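Matching sites in phosphoserine aminotransferase from Bacillus alcalophilus, a protein that catalyses the reversible, pyridoxal-phosphate-dependent transamination between phosphoserine and 3-phosphohydroxypyruvate, a step of serine biosynthesis (PDB 2BI1 (chain A, 1.69 Å), residues Ala143-Thr148 and Ala167-Asp172), and in its relative phosphoserine aminotransferase from Bacillus circulans (PDB 1BT4 (chain B, 2.30 Å), residues Ala143-Thr148 and Val167-Asp172). One frame, after least-squares fit of the local backbone (RMSD 0.28 Å); residues are numbered along the deposited sequences.

Structure 1 (2BI1); sequences AYLHIT and APLIAD. With PLP (pyridoxal-5'-phosphate), chain C.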
loop_
_atom_site.group_PDB
_atom_site.type_symbol
_atom_site.label_atom_id
_atom_site.label_comp_id
_atom_site.label_asym_id
_atom_site.label_seq_id
_atom_site.Cartn_x
_atom_site.Cartn_y
_atom_site.Cartn_z
ATOM N N ALA A 143 11.395 10.566 24.414
ATOM C CA ALA A 143 11.248 9.193 23.922
ATOM C C ALA A 143 12.167 8.960 22.722
ATOM O O ALA A 143 12.675 7.864 22.482
ATOM C CB ALA A 143 9.808 8.885 23.522
ATOM N N TYR A 144 12.390 10.037 21.961
ATOM C CA TYR A 144 13.269 9.989 20.802
ATOM C C TYR A 144 13.560 11.414 20.364
ATOM O O TYR A 144 12.889 12.342 20.822
ATOM C CB TYR A 144 12.603 9.187 19.656
ATOM C CG TYR A 144 11.169 9.609 19.419
ATOM C CD1 TYR A 144 10.106 8.894 19.974
ATOM C CD2 TYR A 144 10.842 10.711 18.650
ATOM C CE1 TYR A 144 8.805 9.302 19.743
ATOM C CE2 TYR A 144 9.553 11.126 18.421
ATOM C CZ TYR A 144 8.517 10.402 18.979
ATOM O OH TYR A 144 7.225 10.815 18.746
ATOM N N LEU A 145 14.504 11.595 19.452
ATOM C CA LEU A 145 14.613 12.904 18.798
ATOM C C LEU A 145 14.293 12.683 17.312
ATOM O O LEU A 145 14.934 11.787 16.736
ATOM C CB LEU A 145 15.998 13.500 19.014
ATOM C CG LEU A 145 16.256 14.833 18.310
ATOM C CD1 LEU A 145 15.568 15.978 19.023
ATOM C CD2 LEU A 145 17.757 15.103 18.192
ATOM N N HIS A 146 13.359 13.420 16.731
ATOM C CA HIS A 146 12.902 13.155 15.350
ATOM C C HIS A 146 13.365 14.253 14.407
ATOM O O HIS A 146 13.188 15.447 14.652
ATOM C CB HIS A 146 11.380 13.049 15.304
ATOM C CG HIS A 146 10.846 12.796 13.918
ATOM N ND1 HIS A 146 10.693 13.748 12.939
ATOM C CD2 HIS A 146 10.423 11.627 13.372
ATOM C CE1 HIS A 146 10.201 13.193 11.837
ATOM N NE2 HIS A 146 10.023 11.903 12.075
ATOM N N ILE A 147 13.963 13.853 13.289
ATOM C CA ILE A 147 14.411 14.809 12.300
ATOM C C ILE A 147 13.856 14.439 10.913
ATOM O O ILE A 147 13.422 13.302 10.746
ATOM C CB ILE A 147 15.940 14.873 12.155
ATOM C CG1 ILE A 147 16.526 13.550 11.642
ATOM C CG2 ILE A 147 16.605 15.311 13.449
ATOM C CD1 ILE A 147 18.025 13.596 11.505
ATOM N N THR A 148 13.936 15.400 10.023
ATOM C CA THR A 148 13.600 15.209 8.609
ATOM C C THR A 148 14.886 15.446 7.813
ATOM O O THR A 148 15.318 16.587 7.660
ATOM C CB THR A 148 12.467 16.135 8.182
ATOM O OG1 THR A 148 11.415 16.043 9.165
ATOM C CG2 THR A 148 11.890 15.712 6.834
ATOM N N ALA A 167 18.513 9.362 23.871
ATOM C CA ALA A 167 17.282 8.925 23.236
ATOM C C ALA A 167 17.605 8.452 21.823
ATOM O O ALA A 167 18.640 8.782 21.242
ATOM C CB ALA A 167 16.235 10.016 23.179
ATOM N N PRO A 168 16.738 7.637 21.251
ATOM C CA PRO A 168 17.005 7.240 19.858
ATOM C C PRO A 168 16.740 8.406 18.916
ATOM O O PRO A 168 15.808 9.192 19.046
ATOM C CB PRO A 168 16.024 6.093 19.632
ATOM C CG PRO A 168 14.954 6.261 20.658
ATOM C CD PRO A 168 15.544 7.008 21.824
ATOM N N LEU A 169 17.636 8.468 17.931
ATOM C CA LEU A 169 17.491 9.403 16.825
ATOM C C LEU A 169 16.604 8.756 15.765
ATOM O O LEU A 169 16.932 7.651 15.331
ATOM C CB LEU A 169 18.863 9.766 16.261
ATOM C CG LEU A 169 18.882 10.717 15.057
ATOM C CD1 LEU A 169 18.206 12.043 15.383
ATOM C CD2 LEU A 169 20.315 10.920 14.584
ATOM N N ILE A 170 15.535 9.440 15.396
ATOM C CA ILE A 170 14.594 8.919 14.389
ATOM C C ILE A 170 14.585 9.773 13.148
ATOM O O ILE A 170 14.525 11.009 13.269
ATOM C CB ILE A 170 13.136 8.920 14.916
ATOM C CG1 ILE A 170 12.958 8.328 16.310
ATOM C CG2 ILE A 170 12.211 8.271 13.897
ATOM C CD1 ILE A 170 13.333 6.896 16.543
ATOM N N ALA A 171 14.613 9.232 11.924
ATOM C CA ALA A 171 14.601 10.191 10.814
ATOM C C ALA A 171 13.613 9.855 9.702
ATOM O O ALA A 171 13.646 8.703 9.248
ATOM C CB ALA A 171 15.998 10.241 10.187
ATOM N N ASP A 172 12.832 10.833 9.282
ATOM C CA ASP A 172 12.061 10.746 8.047
ATOM C C ASP A 172 13.018 11.008 6.882
ATOM O O ASP A 172 13.354 12.174 6.603
ATOM C CB ASP A 172 10.914 11.741 8.063
ATOM C CG ASP A 172 10.093 11.784 6.796
ATOM O OD1 ASP A 172 10.416 11.009 5.862
ATOM O OD2 ASP A 172 9.134 12.596 6.769
HETATM N N1 PLP C . 7.842 12.892 4.471
HETATM C C2 PLP C . 8.634 13.394 3.486
HETATM C C2A PLP C . 9.979 14.055 3.812
HETATM C C3 PLP C . 8.209 13.357 2.189
HETATM O O3 PLP C . 9.015 13.931 1.252
HETATM C C4 PLP C . 6.978 12.807 1.904
HETATM C C4A PLP C . 6.552 12.519 0.440
HETATM C C5 PLP C . 6.160 12.363 2.911
HETATM C C6 PLP C . 6.589 12.396 4.207
HETATM C C5A PLP C . 4.758 11.803 2.593
HETATM O O4P PLP C . 4.837 10.417 2.285
HETATM P P PLP C . 3.487 9.606 2.002
HETATM O O1P PLP C . 2.790 10.401 0.980
HETATM O O2P PLP C . 2.805 9.592 3.320
HETATM O O3P PLP C . 3.928 8.275 1.552
HETATM O O HOH W 1 9.152 14.500 8.717
#
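Asp172 OD2 accepts a hydrogen from a water at 2.7 Å, and Thr148 OG1 is bonded to the same water. OD2 also stands 2.7 Å from N1 of the pyridoxal phosphate, the carboxylate-to-pyridine pairing of fold type I PLP enzymes. Ser174 holds Asp172 OD1, and Ser103 is a further partner of Thr148 OG1. The two segments are neighbouring parallel strands inside the large mixed sheet, and their C-terminal ends reach the cofactor. Backbone bonds run between them, from Leu145 N to Pro168 O through to Asp172 N and Ile147 O. On the face that carries Asp172, Ile170 CG2 lies 3.8 Å from CD2 of His146, whose NE2 bonds Tyr191. Ile170 CD1 is folded back by chi2 of -61° and lies 3.9 Å from Tyr144 CB. On the opposite face, chi1 of 64° sets Ile147 CG1 between its backbone N and carbonyl carbon, 3.7 Å from Ala171 CB. Ile147 CG2 meets Leu169 CD1 at 4.1 Å. Just before strand 169-172, Ala167 CB packs on Tyr144 CA at 3.8 Å.

Structure 2 (1BT4); sequences AYLHLT and VPLIGD. With PLP (pyridoxal-5'-phosphate), chain D.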
loop_
_atom_site.group_PDB
_atom_site.type_symbol
_atom_site.label_atom_id
_atom_site.label_comp_id
_atom_site.label_asym_id
_atom_site.label_seq_id
_atom_site.Cartn_x
_atom_site.Cartn_y
_atom_site.Cartn_z
ATOM N N ALA B 143 11.543 10.777 24.601
ATOM C CA ALA B 143 11.334 9.402 24.146
ATOM C C ALA B 143 12.214 9.120 22.921
ATOM O O ALA B 143 12.673 7.991 22.705
ATOM C CB ALA B 143 9.866 9.178 23.811
ATOM N N TYR B 144 12.452 10.176 22.146
ATOM C CA TYR B 144 13.255 10.119 20.936
ATOM C C TYR B 144 13.346 11.505 20.357
ATOM O O TYR B 144 12.616 12.408 20.763
ATOM C CB TYR B 144 12.602 9.205 19.894
ATOM C CG TYR B 144 11.194 9.604 19.463
ATOM C CD1 TYR B 144 10.984 10.610 18.522
ATOM C CD2 TYR B 144 10.076 8.945 19.973
ATOM C CE1 TYR B 144 9.702 10.948 18.098
ATOM C CE2 TYR B 144 8.784 9.281 19.551
ATOM C CZ TYR B 144 8.610 10.280 18.614
ATOM O OH TYR B 144 7.343 10.612 18.198
ATOM N N LEU B 145 14.253 11.663 19.400
ATOM C CA LEU B 145 14.432 12.921 18.691
ATOM C C LEU B 145 14.157 12.589 17.224
ATOM O O LEU B 145 14.833 11.736 16.641
ATOM C CB LEU B 145 15.852 13.456 18.845
ATOM C CG LEU B 145 16.047 14.802 18.147
ATOM C CD1 LEU B 145 15.237 15.871 18.859
ATOM C CD2 LEU B 145 17.499 15.179 18.106
ATOM N N HIS B 146 13.125 13.214 16.661
ATOM C CA HIS B 146 12.746 12.993 15.270
ATOM C C HIS B 146 13.199 14.160 14.393
ATOM O O HIS B 146 13.094 15.324 14.787
ATOM C CB HIS B 146 11.217 12.817 15.170
ATOM C CG HIS B 146 10.699 12.600 13.773
ATOM N ND1 HIS B 146 10.465 13.613 12.867
ATOM C CD2 HIS B 146 10.314 11.457 13.151
ATOM C CE1 HIS B 146 9.955 13.066 11.753
ATOM N NE2 HIS B 146 9.844 11.759 11.877
ATOM N N LEU B 147 13.760 13.841 13.231
ATOM C CA LEU B 147 14.177 14.867 12.281
ATOM C C LEU B 147 13.890 14.436 10.852
ATOM O O LEU B 147 13.686 13.249 10.574
ATOM C CB LEU B 147 15.647 15.277 12.458
ATOM C CG LEU B 147 16.829 14.310 12.307
ATOM C CD1 LEU B 147 16.956 13.759 10.889
ATOM C CD2 LEU B 147 18.091 15.064 12.672
ATOM N N THR B 148 13.784 15.429 9.975
ATOM C CA THR B 148 13.529 15.216 8.557
ATOM C C THR B 148 14.878 15.471 7.912
ATOM O O THR B 148 15.366 16.592 7.932
ATOM C CB THR B 148 12.476 16.230 8.024
ATOM O OG1 THR B 148 11.265 16.084 8.772
ATOM C CG2 THR B 148 12.157 15.985 6.564
ATOM N N VAL B 167 19.095 8.503 23.878
ATOM C CA VAL B 167 17.836 8.875 23.227
ATOM C C VAL B 167 17.852 8.498 21.750
ATOM O O VAL B 167 18.669 9.002 20.981
ATOM C CB VAL B 167 17.577 10.406 23.370
ATOM C CG1 VAL B 167 16.322 10.827 22.593
ATOM C CG2 VAL B 167 17.450 10.782 24.846
ATOM N N PRO B 168 16.920 7.631 21.330
ATOM C CA PRO B 168 16.838 7.191 19.936
ATOM C C PRO B 168 16.644 8.336 18.950
ATOM O O PRO B 168 15.806 9.210 19.158
ATOM C CB PRO B 168 15.609 6.285 19.938
ATOM C CG PRO B 168 15.523 5.796 21.356
ATOM C CD PRO B 168 15.838 7.033 22.130
ATOM N N LEU B 169 17.456 8.347 17.901
ATOM C CA LEU B 169 17.339 9.348 16.852
ATOM C C LEU B 169 16.470 8.684 15.782
ATOM O O LEU B 169 16.708 7.531 15.403
ATOM C CB LEU B 169 18.717 9.709 16.279
ATOM C CG LEU B 169 18.809 10.648 15.066
ATOM C CD1 LEU B 169 18.200 12.025 15.362
ATOM C CD2 LEU B 169 20.263 10.805 14.675
ATOM N N ILE B 170 15.418 9.387 15.364
ATOM C CA ILE B 170 14.498 8.896 14.340
ATOM C C ILE B 170 14.505 9.891 13.172
ATOM O O ILE B 170 14.407 11.101 13.382
ATOM C CB ILE B 170 13.068 8.734 14.914
ATOM C CG1 ILE B 170 13.085 7.726 16.070
ATOM C CG2 ILE B 170 12.111 8.275 13.827
ATOM C CD1 ILE B 170 11.741 7.478 16.717
ATOM N N GLY B 171 14.616 9.387 11.947
ATOM C CA GLY B 171 14.673 10.289 10.813
ATOM C C GLY B 171 13.850 9.931 9.594
ATOM O O GLY B 171 13.862 8.794 9.116
ATOM N N ASP B 172 13.108 10.918 9.106
ATOM C CA ASP B 172 12.285 10.760 7.916
ATOM C C ASP B 172 13.229 10.987 6.731
ATOM O O ASP B 172 13.688 12.114 6.492
ATOM C CB ASP B 172 11.167 11.806 7.916
ATOM C CG ASP B 172 10.236 11.676 6.730
ATOM O OD1 ASP B 172 10.532 10.919 5.772
ATOM O OD2 ASP B 172 9.182 12.342 6.766
HETATM N N1 PLP D . 7.925 12.919 4.501
HETATM C C2 PLP D . 8.840 13.289 3.571
HETATM C C2A PLP D . 10.121 13.921 4.020
HETATM C C3 PLP D . 8.534 13.044 2.227
HETATM O O3 PLP D . 9.396 13.412 1.268
HETATM C C4 PLP D . 7.315 12.432 1.877
HETATM C C4A PLP D . 7.083 12.073 0.428
HETATM C C5 PLP D . 6.385 12.086 2.906
HETATM C C6 PLP D . 6.735 12.342 4.205
HETATM C C5A PLP D . 4.984 11.509 2.647
HETATM O O4P PLP D . 5.074 10.249 1.980
HETATM P P PLP D . 3.677 9.522 1.629
HETATM O O1P PLP D . 4.023 8.136 1.149
HETATM O O2P PLP D . 2.935 10.442 0.705
HETATM O O3P PLP D . 2.890 9.419 2.977
HETATM O O HOH W 2 9.000 14.448 8.671
#
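Water donates a hydrogen to Asp172 OD2 over 2.8 Å and is also bonded to Thr148 OG1. The same OD2 lies 2.7 Å from N1 of the pyridoxal phosphate, the carboxylate-to-pyridine pairing known from fold type I PLP enzymes. Asp172 OD1 is held by Ser174. Backbone bonds join the strands from Leu145 N and Pro168 O to Asp172 N and Leu147 O. On the face that carries Asp172, Ile170 CG2 lies 3.7 Å from CD2 of His146, and Tyr191 bonds His146 NE2. The chain of Ile170 is extended, chi2 -180°, with CD1 at 3.7 Å from Tyr144 CB. On the opposite face, chi1 of 61° puts Leu147 CG between its backbone N and carbonyl carbon. Leu147 CD1 reaches over the backbone of Gly171, 4.2 Å from its CA. Leu147 CG meets Leu169 CD1 at 4.1 Å. Just before strand 169-172, Val167 CG1 packs on Tyr144 CA at 3.6 Å.

What differs
The backbone coincides within the error, and Asp172(A), Thr148(A), His146(A), Tyr144(A), Leu145(A) and Leu169(A) keep their places in structure 2. The cofactor and the water between Thr148(A) and Asp172(A) have counterparts there. The exchanges lie away from the cofactor nitrogen. Where Ile147(A) becomes Leu147(B), the branch point moves one carbon out. CG2 of Ile147(A) goes, and CD2 of Leu147(B) comes. CG1 of Ile147(A) and CG of Leu147(B) are 1.1 Å apart after superposition, and the two CD1 atoms are 1.2 Å apart. Contact with Leu169(A)/Leu169(B) is kept. On the neighbouring strand, at the position paired with 147, Ala171(A) gives way to Gly171(B). The CB goes, and with it the 3.7 Å contact of Ala171(A) CB with Ile147(A) CG1. The two positions still touch in structure 2, but packing there may be less close without that methyl. Just before strand 169-172, Ala167(A) becomes Val167(B). Their CB atoms stand 1.4 Å apart, and CG1 and CG2 of Val167(B) are added. The touches on Ala143(A)/Ala143(B), Tyr144(A)/Tyr144(B) and Leu145(A)/Leu145(B) persist with a bulkier side chain. Finally, the models differ at Ile170(A)/Ile170(B): chi2 is -61° against -180°, the CD1 atoms stand 1.7 Å apart, and each still lies against CB of Tyr144(A)/Tyr144(B).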